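Local coordinates for protein polysaccharide Lyase Family 6 (Bacteroides cellulosilyticus, PDB 6QPS) that probably cleaves mannuronic acid-rich alginate by beta-elimination, as a calcium-binding polysaccharide lyase of family 6 from a human gut bacterium, at residues Leu225-Ile230 with Cys251-Arg256; Gly272-Ile277 with Ile296-Thr301; Leu315-Gly320 with His340-Val345; Val321-Thr326 with Gly364-Arg369. One frame throughout, in Å; residues are numbered along the deposited sequence. Where two conformers were deposited one is given.

Contact 1: Leu225-Ile230 with Cys251-Arg256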
# COMPACT_ATOMS: atom_id res chain seq x y z
N LEU A 225 -14.55 3.98 -9.76
CA LEU A 225 -14.11 3.22 -10.92
C LEU A 225 -13.36 1.95 -10.53
O LEU A 225 -12.68 1.90 -9.50
CB LEU A 225 -13.18 4.08 -11.79
CG LEU A 225 -13.77 5.41 -12.25
CD1 LEU A 225 -12.68 6.24 -12.95
CD2 LEU A 225 -14.98 5.19 -13.15
N GLU A 226 -13.46 0.94 -11.39
CA GLU A 226 -12.75 -0.32 -11.17
C GLU A 226 -11.27 -0.17 -11.52
O GLU A 226 -10.93 0.25 -12.63
CB GLU A 226 -13.38 -1.44 -12.02
CG GLU A 226 -12.71 -2.81 -11.88
CD GLU A 226 -13.46 -3.99 -12.54
OE1 GLU A 226 -14.57 -3.78 -13.06
OE2 GLU A 226 -12.91 -5.11 -12.52
N SER A 227 -10.42 -0.52 -10.56
CA SER A 227 -8.97 -0.46 -10.69
C SER A 227 -8.34 -1.83 -10.86
O SER A 227 -7.53 -2.03 -11.77
CB SER A 227 -8.42 0.25 -9.44
OG SER A 227 -7.00 0.38 -9.48
N ARG A 228 -8.68 -2.78 -9.99
CA ARG A 228 -8.16 -4.14 -10.07
C ARG A 228 -6.64 -4.17 -9.89
O ARG A 228 -5.95 -5.00 -10.51
CB ARG A 228 -8.63 -4.83 -11.35
CG ARG A 228 -8.81 -6.31 -11.19
CD ARG A 228 -10.18 -6.69 -10.62
NE ARG A 228 -10.24 -8.15 -10.50
CZ ARG A 228 -10.30 -8.82 -9.35
NH1 ARG A 228 -10.32 -8.19 -8.19
NH2 ARG A 228 -10.34 -10.14 -9.37
N THR A 229 -6.12 -3.32 -9.00
CA THR A 229 -4.71 -3.39 -8.62
C THR A 229 -4.51 -4.51 -7.59
O THR A 229 -5.32 -4.67 -6.68
CB THR A 229 -4.27 -2.06 -8.00
OG1 THR A 229 -4.58 -0.98 -8.89
CG2 THR A 229 -2.77 -2.04 -7.73
N ILE A 230 -3.41 -5.26 -7.73
CA ILE A 230 -3.06 -6.34 -6.80
C ILE A 230 -1.81 -5.93 -6.03
O ILE A 230 -0.76 -5.67 -6.63
CB ILE A 230 -2.88 -7.68 -7.53
CG1 ILE A 230 -4.19 -8.09 -8.20
CG2 ILE A 230 -2.38 -8.76 -6.55
CD1 ILE A 230 -4.10 -9.36 -8.99
N CYS A 251 -12.09 0.72 -6.75
CA CYS A 251 -12.87 -0.51 -6.60
C CYS A 251 -12.14 -1.77 -7.06
O CYS A 251 -11.32 -1.75 -7.99
CB CYS A 251 -14.20 -0.40 -7.37
SG CYS A 251 -15.28 0.99 -6.93
N HIS A 252 -12.50 -2.89 -6.42
CA HIS A 252 -12.12 -4.23 -6.87
C HIS A 252 -10.61 -4.50 -6.78
O HIS A 252 -10.09 -5.34 -7.52
CB HIS A 252 -12.64 -4.55 -8.27
CG HIS A 252 -14.12 -4.46 -8.43
ND1 HIS A 252 -14.98 -5.43 -7.95
CD2 HIS A 252 -14.90 -3.54 -9.06
CE1 HIS A 252 -16.22 -5.11 -8.28
NE2 HIS A 252 -16.20 -3.97 -8.95
N ASN A 253 -9.91 -3.83 -5.87
CA ASN A 253 -8.50 -4.11 -5.65
C ASN A 253 -8.34 -5.33 -4.75
O ASN A 253 -9.26 -5.73 -4.03
CB ASN A 253 -7.83 -2.88 -5.02
CG ASN A 253 -7.99 -1.65 -5.91
OD1 ASN A 253 -7.42 -1.59 -7.00
ND2 ASN A 253 -8.77 -0.68 -5.46
N VAL A 254 -7.16 -5.92 -4.79
CA VAL A 254 -6.83 -7.12 -4.01
C VAL A 254 -5.58 -6.83 -3.20
O VAL A 254 -4.54 -6.48 -3.77
CB VAL A 254 -6.58 -8.35 -4.90
CG1 VAL A 254 -6.28 -9.56 -4.07
CG2 VAL A 254 -7.79 -8.66 -5.77
N LEU A 255 -5.66 -6.96 -1.87
CA LEU A 255 -4.54 -6.71 -0.97
C LEU A 255 -4.33 -7.99 -0.18
O LEU A 255 -5.17 -8.35 0.66
CB LEU A 255 -4.82 -5.49 -0.08
CG LEU A 255 -4.98 -4.19 -0.88
CD1 LEU A 255 -6.45 -3.88 -1.16
CD2 LEU A 255 -4.28 -3.00 -0.24
N ARG A 256 -3.24 -8.71 -0.47
CA ARG A 256 -3.06 -10.09 -0.02
C ARG A 256 -1.66 -10.35 0.52
O ARG A 256 -0.66 -10.03 -0.14
CB ARG A 256 -3.37 -11.06 -1.18
CG ARG A 256 -3.10 -12.51 -0.89
CD ARG A 256 -3.23 -13.39 -2.13
NE ARG A 256 -4.60 -13.41 -2.66
CZ ARG A 256 -4.94 -13.11 -3.90
NH1 ARG A 256 -4.03 -12.72 -4.78
NH2 ARG A 256 -6.22 -13.19 -4.26
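Asn-253 reaches from its own turn into the turn beside it and takes the N-H of Thr-229. Its CB rests 3.5 Å from Thr-229 O. CG is anti to the carbonyl carbon (chi1 -58°), which directs the amide along the side chain of Thr-229, the two pointing the same way. Asn-253 OD1 accepts from Thr-229 N at 2.9 Å, in the carbonyl plane and on a lone pair. Ser-227 OG lies 3.2 Å from Asn-253 OD1, at best a weak bond. ND2 turns back to Ser-250 OG, and Asn-275 OD1 takes the backbone N-H of Asn-253, so the residue is gripped from the next coil as well. Replaced by an alanine, the residue would lose its amide, which would probably leave the N-H of Thr-229 without its acceptor and let the 227-229 turn shift. Toward the surface, Arg-228 bends at chi2 and sends NH1 to His-252 O at 2.9 Å; the oxygen lies in the guanidinium plane, while the donor is tilted from the carbonyl plane. Glu-226 CG packs 3.6 Å from His-252 CD2, with carboxylate and ring planes 47° apart. Backbone bonds secure both ends: Cys-251 O receives Ser-227 N, and at the far end Val-254 N gives a nearly straight bond to Thr-229 O. There Ile-230 CG1 lies alongside Val-254 CB at 4.1 Å, beginning the parallel pairing of strands 230-237 and 254-261. Successive turns stacked in this way resemble a short asparagine ladder of the right-handed parallel beta-helix found in chondroitinase B-like lyases.

Contact 2: Gly272-Ile277 with Ile296-Thr301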
# COMPACT_ATOMS: atom_id res chain seq x y z
N GLY A 272 -14.29 3.87 -2.55
CA GLY A 272 -14.48 2.74 -3.44
C GLY A 272 -14.90 1.44 -2.75
O GLY A 272 -14.87 1.29 -1.52
N HIS A 273 -15.31 0.48 -3.58
CA HIS A 273 -16.12 -0.67 -3.16
C HIS A 273 -15.50 -1.98 -3.62
O HIS A 273 -14.69 -2.03 -4.57
CB HIS A 273 -17.57 -0.54 -3.69
CG HIS A 273 -18.10 0.85 -3.57
ND1 HIS A 273 -18.40 1.43 -2.35
CD2 HIS A 273 -18.29 1.80 -4.51
CE1 HIS A 273 -18.81 2.68 -2.57
NE2 HIS A 273 -18.70 2.93 -3.86
N TYR A 274 -15.90 -3.06 -2.95
CA TYR A 274 -15.61 -4.43 -3.37
C TYR A 274 -14.13 -4.79 -3.35
O TYR A 274 -13.64 -5.56 -4.18
CB TYR A 274 -16.21 -4.71 -4.76
CG TYR A 274 -17.66 -4.37 -4.96
CD1 TYR A 274 -18.66 -5.08 -4.30
CD2 TYR A 274 -18.06 -3.37 -5.83
CE1 TYR A 274 -19.99 -4.81 -4.51
CE2 TYR A 274 -19.39 -3.10 -6.05
CZ TYR A 274 -20.36 -3.79 -5.36
OH TYR A 274 -21.70 -3.51 -5.59
N ASN A 275 -13.40 -4.26 -2.37
CA ASN A 275 -11.99 -4.60 -2.19
C ASN A 275 -11.86 -5.91 -1.43
O ASN A 275 -12.66 -6.21 -0.54
CB ASN A 275 -11.28 -3.43 -1.52
CG ASN A 275 -11.23 -2.22 -2.45
OD1 ASN A 275 -10.66 -2.29 -3.56
ND2 ASN A 275 -11.87 -1.12 -2.07
N VAL A 276 -10.88 -6.72 -1.83
CA VAL A 276 -10.67 -8.06 -1.30
C VAL A 276 -9.37 -8.04 -0.49
O VAL A 276 -8.30 -7.75 -1.04
CB VAL A 276 -10.66 -9.09 -2.44
CG1 VAL A 276 -10.34 -10.49 -1.90
CG2 VAL A 276 -12.00 -9.10 -3.21
N ILE A 277 -9.48 -8.34 0.81
CA ILE A 277 -8.41 -8.17 1.79
C ILE A 277 -8.16 -9.54 2.41
O ILE A 277 -8.91 -9.96 3.30
CB ILE A 277 -8.82 -7.14 2.86
CG1 ILE A 277 -9.44 -5.86 2.25
CG2 ILE A 277 -7.64 -6.79 3.72
CD1 ILE A 277 -8.53 -5.07 1.36
N ILE A 296 -14.76 1.62 5.44
CA ILE A 296 -15.75 2.58 4.95
C ILE A 296 -16.19 1.98 3.60
O ILE A 296 -15.52 1.11 3.04
CB ILE A 296 -15.09 3.98 4.78
CG1 ILE A 296 -14.48 4.44 6.11
CG2 ILE A 296 -16.05 5.05 4.24
CD1 ILE A 296 -13.32 5.37 5.93
N ASN A 297 -17.37 2.39 3.10
CA ASN A 297 -17.86 1.94 1.79
C ASN A 297 -18.32 0.47 1.77
O ASN A 297 -18.43 -0.16 2.82
CB ASN A 297 -16.84 2.20 0.68
CG ASN A 297 -16.12 3.52 0.84
OD1 ASN A 297 -16.66 4.55 0.55
ND2 ASN A 297 -14.90 3.48 1.36
N GLN A 298 -18.66 -0.06 0.59
CA GLN A 298 -19.41 -1.30 0.56
C GLN A 298 -18.71 -2.44 -0.17
O GLN A 298 -17.82 -2.24 -1.00
CB GLN A 298 -20.82 -1.09 -0.01
CG GLN A 298 -20.90 -0.61 -1.42
CD GLN A 298 -22.36 -0.47 -1.93
OE1 GLN A 298 -22.77 -1.20 -2.80
NE2 GLN A 298 -23.10 0.49 -1.39
N GLY A 299 -19.19 -3.64 0.12
CA GLY A 299 -18.94 -4.78 -0.74
C GLY A 299 -17.67 -5.55 -0.51
O GLY A 299 -17.42 -6.52 -1.24
N HIS A 300 -16.86 -5.18 0.47
CA HIS A 300 -15.54 -5.77 0.69
C HIS A 300 -15.65 -7.16 1.30
O HIS A 300 -16.61 -7.49 2.01
CB HIS A 300 -14.68 -4.90 1.62
CG HIS A 300 -14.81 -3.43 1.36
ND1 HIS A 300 -14.40 -2.82 0.18
CD2 HIS A 300 -15.31 -2.45 2.14
CE1 HIS A 300 -14.65 -1.52 0.28
NE2 HIS A 300 -15.19 -1.28 1.46
N THR A 301 -14.63 -7.98 1.03
CA THR A 301 -14.46 -9.29 1.65
C THR A 301 -13.13 -9.30 2.39
O THR A 301 -12.08 -9.04 1.79
CB THR A 301 -14.55 -10.40 0.60
OG1 THR A 301 -15.82 -10.31 -0.09
CG2 THR A 301 -14.46 -11.77 1.26
O HOH W 1 -16.62 5.65 -2.12
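His-300 CG stands anti to its carbonyl carbon (chi1 -41°), and Asn-275 CG takes the same position, which lays imidazole and amide side by side with planes only 11° apart. At the ring edge His-300 ND1 accepts from Asn-275 N at 3.1 Å, nearly in the ring plane, while NE2 donates to Ile-296 O at 2.9 Å. Gly-272 O also lies at this edge, 3.3 Å from His-300 CE1. This fixes the ring; with a leucine in its place Asn-275 N would probably lack its acceptor and Ile-296 O would lose the imidazole N-H. These are adjacent coils of the parallel beta-helix, and their strands meet where Ile-277 N bonds Thr-301 O and Val-276 pairs with Thr-301. Asn-275 OD1 carries the stack back to the N-H of Asn-253. At the start of the 272-277 segment His-273 ND1 accepts a weak bond from Gln-298 N, and its NE2 reaches Gln-224. Tyr-274 CD1 comes within 3.6 Å of Gly-299 CA, where a CB would clash with the ring. The phenol and the Gln-298 amide run alongside, both oxygens bonded to Arg-324. A water joins Gly-272 N to Asn-297 OD1, while Asn-297 ND2 bonds Arg-270 O.

Contact 3: Leu315-Gly320 with His340-Val345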
# COMPACT_ATOMS: atom_id res chain seq x y z
N LEU A 315 -9.81 -3.35 14.18
CA LEU A 315 -10.82 -3.22 13.13
C LEU A 315 -11.65 -2.00 13.47
O LEU A 315 -12.13 -1.88 14.60
CB LEU A 315 -11.76 -4.43 13.10
CG LEU A 315 -12.89 -4.31 12.07
CD1 LEU A 315 -12.43 -4.39 10.63
CD2 LEU A 315 -13.94 -5.40 12.37
N LEU A 316 -11.87 -1.12 12.50
CA LEU A 316 -12.79 0.00 12.65
C LEU A 316 -13.82 -0.06 11.53
O LEU A 316 -13.45 -0.14 10.35
CB LEU A 316 -12.03 1.33 12.63
CG LEU A 316 -12.81 2.58 13.07
CD1 LEU A 316 -11.86 3.64 13.64
CD2 LEU A 316 -13.63 3.15 11.92
N VAL A 317 -15.11 -0.04 11.90
CA VAL A 317 -16.22 -0.01 10.94
C VAL A 317 -16.98 1.30 11.17
O VAL A 317 -17.59 1.50 12.22
CB VAL A 317 -17.14 -1.23 11.05
CG1 VAL A 317 -18.25 -1.15 9.99
CG2 VAL A 317 -16.34 -2.53 10.87
N ARG A 318 -16.93 2.20 10.19
CA ARG A 318 -17.36 3.58 10.37
C ARG A 318 -18.80 3.79 9.90
O ARG A 318 -19.27 3.13 8.98
CB ARG A 318 -16.45 4.50 9.56
CG ARG A 318 -16.44 5.96 10.02
CD ARG A 318 -15.84 6.90 8.98
NE ARG A 318 -15.69 8.29 9.44
CZ ARG A 318 -16.64 9.21 9.43
NH1 ARG A 318 -17.86 8.91 9.00
NH2 ARG A 318 -16.38 10.43 9.88
N VAL A 319 -19.48 4.76 10.52
CA VAL A 319 -20.71 5.28 9.93
C VAL A 319 -20.37 6.04 8.66
O VAL A 319 -19.23 6.47 8.45
CB VAL A 319 -21.50 6.18 10.91
CG1 VAL A 319 -21.90 5.42 12.15
CG2 VAL A 319 -20.71 7.45 11.26
N GLY A 320 -21.37 6.23 7.81
CA GLY A 320 -21.21 7.07 6.64
C GLY A 320 -22.03 8.34 6.71
O GLY A 320 -22.95 8.45 7.52
N HIS A 340 -18.86 7.14 2.91
CA HIS A 340 -20.01 6.44 2.34
C HIS A 340 -20.35 5.20 3.16
O HIS A 340 -19.47 4.51 3.68
CB HIS A 340 -19.76 6.16 0.86
CG HIS A 340 -19.57 7.41 0.07
ND1 HIS A 340 -18.36 8.08 0.02
CD2 HIS A 340 -20.45 8.16 -0.65
CE1 HIS A 340 -18.50 9.16 -0.73
NE2 HIS A 340 -19.75 9.24 -1.14
N ARG A 341 -21.66 4.94 3.26
CA ARG A 341 -22.17 3.88 4.13
C ARG A 341 -21.45 2.55 3.94
O ARG A 341 -21.18 2.09 2.82
CB ARG A 341 -23.67 3.68 3.88
CG ARG A 341 -24.34 2.78 4.91
CD ARG A 341 -25.72 2.27 4.45
NE ARG A 341 -26.77 3.28 4.38
CZ ARG A 341 -27.62 3.58 5.37
NH1 ARG A 341 -27.53 2.99 6.55
NH2 ARG A 341 -28.56 4.48 5.17
N VAL A 342 -21.14 1.90 5.06
CA VAL A 342 -20.66 0.53 5.03
C VAL A 342 -21.85 -0.40 4.84
O VAL A 342 -22.77 -0.42 5.66
CB VAL A 342 -19.89 0.18 6.31
CG1 VAL A 342 -19.55 -1.31 6.33
CG2 VAL A 342 -18.61 1.03 6.44
N GLU A 343 -21.83 -1.20 3.78
CA GLU A 343 -22.84 -2.24 3.64
C GLU A 343 -22.25 -3.44 2.91
O GLU A 343 -21.33 -3.30 2.09
CB GLU A 343 -24.19 -1.83 3.03
CG GLU A 343 -24.20 -0.79 2.00
CD GLU A 343 -25.63 -0.34 1.63
OE1 GLU A 343 -26.61 -1.06 1.88
OE2 GLU A 343 -25.78 0.76 1.08
N ASN A 344 -22.79 -4.61 3.20
CA ASN A 344 -22.49 -5.84 2.47
C ASN A 344 -21.01 -6.21 2.56
O ASN A 344 -20.34 -6.46 1.56
CB ASN A 344 -22.94 -5.76 1.01
CG ASN A 344 -24.32 -5.16 0.87
OD1 ASN A 344 -25.26 -5.53 1.59
ND2 ASN A 344 -24.47 -4.24 -0.06
N VAL A 345 -20.50 -6.23 3.79
CA VAL A 345 -19.09 -6.50 4.06
C VAL A 345 -19.01 -7.80 4.86
O VAL A 345 -19.70 -7.95 5.89
CB VAL A 345 -18.42 -5.34 4.82
CG1 VAL A 345 -17.00 -5.71 5.25
CG2 VAL A 345 -18.38 -4.06 3.97
O HOH W 2 -21.78 2.82 7.69
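Val-317, on strand 313-318 of the parallel beta-helix, meets Val-342, on the long loop that leads to strand 345-353. Their side chains cross at about a right angle, and Val-317 CG1 touches Val-342 CG1 at 3.9 Å. Val-317 CG1 is anti to its backbone N (chi1 -179°), the position that brings it against Val-342, whose CG2 lies 4.2 Å from it. Val-342 CG2 also sits 3.4 Å from Arg-318 O, making this the close-fitting part of the contact. Leu-359 on the next coil packs on Val-317, and Ile-295 on the coil before packs on Val-342, so the pair belongs to the hydrophobic interior of the helix.

No direct hydrogen bond joins the two segments. Gly-320 CA passes 4.0 Å from Arg-341 N without a bond, where a CB would run into the main chain of His-340 and Arg-341. The long side chains turn to other partners: Arg-341 goes to Glu-323 and to Met-367 O, and Arg-318 donates to Arg-363 O and lies in cation-pi contact with Tyr-339. Arg-318 NH1 also bonds Val-319 O at 2.9 Å, above the carbonyl plane. The loose side is the gap between the two backbones, bridged by a single water that gives a proton to Arg-318 O at 2.8 Å and accepts from Val-342 N at 2.9 Å.

Contact 4: Val321-Thr326 with Gly364-Arg369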
# COMPACT_ATOMS: atom_id res chain seq x y z
N VAL A 321 -21.68 9.30 5.86
CA VAL A 321 -22.43 10.53 5.70
C VAL A 321 -23.41 10.40 4.55
O VAL A 321 -24.52 10.95 4.63
CB VAL A 321 -21.47 11.72 5.49
CG1 VAL A 321 -22.24 13.01 5.25
CG2 VAL A 321 -20.51 11.86 6.69
N TYR A 322 -23.01 9.73 3.47
CA TYR A 322 -23.85 9.61 2.28
C TYR A 322 -23.97 8.15 1.87
O TYR A 322 -23.18 7.30 2.25
CB TYR A 322 -23.27 10.41 1.08
CG TYR A 322 -23.12 11.87 1.38
CD1 TYR A 322 -24.23 12.69 1.47
CD2 TYR A 322 -21.86 12.44 1.58
CE1 TYR A 322 -24.10 14.02 1.76
CE2 TYR A 322 -21.73 13.78 1.87
CZ TYR A 322 -22.85 14.56 1.97
OH TYR A 322 -22.74 15.91 2.26
N GLU A 323 -25.00 7.89 1.06
CA GLU A 323 -25.07 6.60 0.39
C GLU A 323 -24.07 6.57 -0.77
O GLU A 323 -23.60 7.60 -1.24
CB GLU A 323 -26.48 6.37 -0.19
CG GLU A 323 -27.65 6.62 0.76
CD GLU A 323 -27.81 5.53 1.82
OE1 GLU A 323 -27.02 4.56 1.86
OE2 GLU A 323 -28.74 5.67 2.63
N ARG A 324 -23.76 5.36 -1.24
CA ARG A 324 -23.00 5.23 -2.48
C ARG A 324 -23.72 6.01 -3.59
O ARG A 324 -24.93 5.84 -3.77
CB ARG A 324 -22.91 3.77 -2.86
CG ARG A 324 -22.43 3.49 -4.25
CD ARG A 324 -22.17 1.98 -4.45
NE ARG A 324 -21.89 1.66 -5.83
CZ ARG A 324 -21.86 0.42 -6.32
NH1 ARG A 324 -22.10 -0.60 -5.51
NH2 ARG A 324 -21.60 0.24 -7.61
N PRO A 325 -23.01 6.84 -4.36
CA PRO A 325 -23.68 7.64 -5.39
C PRO A 325 -24.16 6.80 -6.55
O PRO A 325 -23.64 5.71 -6.83
CB PRO A 325 -22.58 8.62 -5.85
CG PRO A 325 -21.28 7.85 -5.57
CD PRO A 325 -21.56 7.12 -4.26
N THR A 326 -25.20 7.31 -7.20
CA THR A 326 -25.68 6.80 -8.48
C THR A 326 -25.36 7.82 -9.56
O THR A 326 -24.77 8.88 -9.30
CB THR A 326 -27.19 6.53 -8.42
OG1 THR A 326 -27.88 7.77 -8.26
CG2 THR A 326 -27.52 5.59 -7.27
N GLY A 364 -21.89 11.03 11.01
CA GLY A 364 -22.82 10.67 9.96
C GLY A 364 -24.02 9.89 10.45
O GLY A 364 -24.00 9.36 11.56
N GLU A 365 -25.06 9.81 9.63
CA GLU A 365 -26.29 9.12 9.97
C GLU A 365 -26.51 7.82 9.20
O GLU A 365 -27.55 7.19 9.39
CB GLU A 365 -27.48 10.05 9.73
CG GLU A 365 -27.52 11.22 10.69
CD GLU A 365 -27.73 10.78 12.14
OE1 GLU A 365 -28.59 9.89 12.38
OE2 GLU A 365 -27.03 11.29 13.03
N LYS A 366 -25.56 7.39 8.37
CA LYS A 366 -25.74 6.15 7.60
C LYS A 366 -25.06 5.03 8.38
O LYS A 366 -23.84 4.86 8.30
CB LYS A 366 -25.18 6.29 6.18
CG LYS A 366 -25.63 7.57 5.45
CD LYS A 366 -27.13 7.75 5.37
CE LYS A 366 -27.47 9.04 4.61
NZ LYS A 366 -28.93 9.17 4.35
N MET A 367 -25.85 4.30 9.17
CA MET A 367 -25.30 3.22 9.99
C MET A 367 -24.83 2.05 9.12
O MET A 367 -25.35 1.81 8.02
CB MET A 367 -26.38 2.70 10.94
CG MET A 367 -27.00 3.75 11.86
SD MET A 367 -25.82 4.50 13.00
CE MET A 367 -25.72 6.15 12.29
N PRO A 368 -23.86 1.27 9.59
CA PRO A 368 -23.47 0.06 8.85
C PRO A 368 -24.64 -0.91 8.74
O PRO A 368 -25.42 -1.07 9.68
CB PRO A 368 -22.33 -0.54 9.68
CG PRO A 368 -21.89 0.54 10.62
CD PRO A 368 -23.06 1.46 10.81
N ARG A 369 -24.73 -1.57 7.59
CA ARG A 369 -25.80 -2.51 7.29
C ARG A 369 -25.20 -3.76 6.66
O ARG A 369 -24.29 -3.66 5.84
CB ARG A 369 -26.81 -1.90 6.28
CG ARG A 369 -27.55 -0.68 6.79
CD ARG A 369 -28.76 -0.39 5.92
NE ARG A 369 -28.42 -0.15 4.52
CZ ARG A 369 -29.14 0.62 3.71
NH1 ARG A 369 -30.23 1.22 4.16
NH2 ARG A 369 -28.79 0.80 2.44
O HOH W 3 -25.48 11.42 7.26
O HOH W 4 -30.92 3.42 2.17
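Lys-366 and Glu-323 cross at about a right angle, the lysine running over the backbone of Val-321 to reach the acid. Its CG is anti to the carbonyl carbon (chi1 -48°) and the chain bends again at chi2, which carries Lys-366 CD to 3.8 Å from Glu-323 OE2 and CE to 3.5 Å from Val-321 O. Lys-366 NZ makes a long salt bridge to Glu-323 OE2 at 3.9 Å. Glu-323 has a closer mate in Arg-341, to which OE2 is also bridged, so Lys-366 probably adds to a charge already largely balanced. Arg-369 likewise crosses Glu-323 at about a right angle, with carboxylate and guanidinium planes 26° apart. Arg-369 NH2 stands 4.2 Å from Glu-323 OE1, which lies well out of the guanidinium plane; the attraction is one of charge, and the salt bridge of Arg-369 goes to Glu-343. A water spans the gap from Arg-369 NH1 to Glu-323 OE2. At the other end Val-321 CG2 rests on Gly-364 CA, and a second water links Val-321 O to Glu-365 N. Glu-365 and Lys-366 form a classic beta bulge opposite Gly-320, in a surface cluster of loops that project from neighbouring coils of the parallel beta-helix.

From the N terminus, contact 1 closes a loop of one coil through strand 244-249, and contact 2 follows in series, closing the coil after the next through strand 291-295. The two are joined by a probable hydrogen bond from Leu-255 N to Val-276 O and by the pairing of strands 254-261 and 276-283. Contact 2 reaches contact 3 through backbone bonds from Asn-297 to His-340 and from Gly-299 to Glu-343. Contacts 3 and 4 cross: 321-326 lies within the excursion closed by 315-320 with 340-345, while 364-369 comes after it, and a probable bond from Gly-320 N to Lys-366 O ties them. Arg-324 of contact 4 returns to Tyr-274 and Gln-298 of contact 2, linking the projecting loop to earlier coils.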